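CurM Sulfotransferase (Moorea producta, PDB 4GBM) probably transfers a sulfonate group from PAPS to a polyketide intermediate, as the sulfotransferase domain of the curacin biosynthetic pathway. Local coordinates at residues A[113-116]-A[117-121]. The protein carries 2 engineered substitutions. Numbering follows the deposited sequence.
Sequences QNLS and IQQVY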
loop_
_atom_site.group_PDB
_atom_site.type_symbol
_atom_site.label_atom_id
_atom_site.label_comp_id
_atom_site.label_asym_id
_atom_site.label_seq_id
_atom_site.Cartn_x
_atom_site.Cartn_y
_atom_site.Cartn_z
ATOM N N GLN A 113 3.187 27.760 0.128
ATOM C CA GLN A 113 3.191 28.159 -1.282
ATOM C C GLN A 113 2.058 27.473 -2.047
ATOM O O GLN A 113 1.685 27.894 -3.146
ATOM C CB GLN A 113 4.539 27.872 -1.950
ATOM C CG GLN A 113 4.661 28.538 -3.322
ATOM C CD GLN A 113 5.996 28.318 -4.000
ATOM O OE1 GLN A 113 6.801 27.499 -3.574
ATOM N NE2 GLN A 113 6.228 29.055 -5.076
ATOM N N ASN A 114 1.511 26.424 -1.436
ATOM C CA ASN A 114 0.428 25.630 -2.007
ATOM C C ASN A 114 0.806 24.952 -3.323
ATOM O O ASN A 114 0.118 25.091 -4.335
ATOM C CB ASN A 114 -0.876 26.426 -2.132
ATOM C CG ASN A 114 -2.092 25.525 -2.257
ATOM O OD1 ASN A 114 -2.035 24.344 -1.912
ATOM N ND2 ASN A 114 -3.196 26.076 -2.742
ATOM N N LEU A 115 1.909 24.217 -3.295
ATOM C CA LEU A 115 2.334 23.454 -4.456
ATOM C C LEU A 115 1.277 22.425 -4.821
ATOM O O LEU A 115 0.548 21.935 -3.956
ATOM C CB LEU A 115 3.664 22.747 -4.180
ATOM C CG LEU A 115 4.925 23.599 -3.991
ATOM C CD1 LEU A 115 6.129 22.669 -4.071
ATOM C CD2 LEU A 115 5.048 24.735 -5.006
ATOM N N SER A 116 1.180 22.101 -6.105
ATOM C CA SER A 116 0.331 20.986 -6.509
ATOM C C SER A 116 0.948 19.672 -6.044
ATOM O O SER A 116 2.159 19.580 -5.825
ATOM C CB SER A 116 0.148 20.960 -8.022
ATOM O OG SER A 116 1.336 20.547 -8.672
ATOM N N ILE A 117 0.112 18.648 -5.912
ATOM C CA ILE A 117 0.608 17.323 -5.542
ATOM C C ILE A 117 1.585 16.797 -6.606
ATOM O O ILE A 117 2.592 16.163 -6.278
ATOM C CB ILE A 117 -0.553 16.338 -5.222
ATOM C CG1 ILE A 117 -0.756 16.228 -3.706
ATOM C CG2 ILE A 117 -0.254 14.936 -5.722
ATOM C CD1 ILE A 117 -1.027 17.530 -3.002
ATOM N N GLN A 118 1.318 17.103 -7.875
ATOM C CA GLN A 118 2.244 16.712 -8.932
ATOM C C GLN A 118 3.627 17.349 -8.742
ATOM O O GLN A 118 4.642 16.686 -8.940
ATOM C CB GLN A 118 1.682 17.051 -10.308
ATOM C CG GLN A 118 2.432 16.368 -11.428
ATOM C CD GLN A 118 1.899 16.734 -12.787
ATOM O OE1 GLN A 118 1.641 17.905 -13.072
ATOM N NE2 GLN A 118 1.744 15.737 -13.647
ATOM N N GLN A 119 3.663 18.625 -8.349
ATOM C CA GLN A 119 4.945 19.287 -8.068
ATOM C C GLN A 119 5.698 18.617 -6.925
ATOM O O GLN A 119 6.924 18.502 -6.970
ATOM C CB GLN A 119 4.746 20.771 -7.764
ATOM C CG GLN A 119 4.502 21.622 -8.991
ATOM C CD GLN A 119 4.128 23.041 -8.622
ATOM O OE1 GLN A 119 3.147 23.274 -7.920
ATOM N NE2 GLN A 119 4.922 24.002 -9.084
ATOM N N VAL A 120 4.969 18.169 -5.903
ATOM C CA VAL A 120 5.614 17.519 -4.762
ATOM C C VAL A 120 6.161 16.154 -5.173
ATOM O O VAL A 120 7.288 15.799 -4.823
ATOM C CB VAL A 120 4.671 17.436 -3.536
ATOM C CG1 VAL A 120 5.313 16.646 -2.397
ATOM C CG2 VAL A 120 4.334 18.842 -3.070
ATOM N N TYR A 121 5.378 15.400 -5.941
ATOM C CA TYR A 121 5.880 14.149 -6.498
ATOM C C TYR A 121 7.144 14.376 -7.340
ATOM O O TYR A 121 8.091 13.594 -7.255
ATOM C CB TYR A 121 4.815 13.458 -7.337
ATOM C CG TYR A 121 3.912 12.468 -6.626
ATOM C CD1 TYR A 121 2.532 12.646 -6.643
ATOM C CD2 TYR A 121 4.426 11.317 -5.997
ATOM C CE1 TYR A 121 1.681 11.737 -6.037
ATOM C CE2 TYR A 121 3.569 10.391 -5.388
ATOM C CZ TYR A 121 2.201 10.609 -5.421
ATOM O OH TYR A 121 1.329 9.713 -4.835
#
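Ser116 and Gln119 grip each other in a capping box at the start of helix 117-128. Ser116 is the N-cap. Ser116 OG accepts from Gln119 N at 3.0 Å. The hydroxyl reaches that amide because it sits between the backbone N and the carbonyl carbon (chi1 72°). The reciprocal bond is accepted by the side chain of Gln119. Gln119 CB lies 3.4 Å from Ser116 O. Gln119 CG, anti to the carbonyl carbon (chi1 -77°), carries the chain back toward the loop and lies 3.4 Å from Ser116 OG; Gln119 CD is 3.7 Å from it. The chain, extended beyond CG, brings Gln119 OE1 to Ser116 N, from which it accepts at 2.9 Å. Ser116 N lies in the plane of the Gln119 amide carbonyl, on a lone pair of OE1, with a C=O...N angle of 145°. Gln119 NE2 ends 4.1 Å from CD2 of Leu115, whose side chain crosses that of Gln119 at about a right angle. Leu115 CB touches Val120 CG2 at 4.1 Å, an apolar contact between loop and first turn. Val120 N donates to Ser116 O at 3.1 Å, the first i to i+4 bond of the helix.

Just before the box, helix 100-113 ends in a Schellman motif with Asn114, at positive phi, as its C-prime residue. Asn114 OD1 is hydrogen-bonded to Lys73 N, and the backbones of Leu115 and Ile117 are hydrogen-bonded to those of Met72 and Asn70, respectively. The short link between the two helices is thereby tied to the start of helix 72-78 and the loop before it. The box satisfies two backbone amides, Ser116 N and Gln119 N, with side-chain oxygens. Both acceptors are neutral, so the helix start is capped without a formal charge.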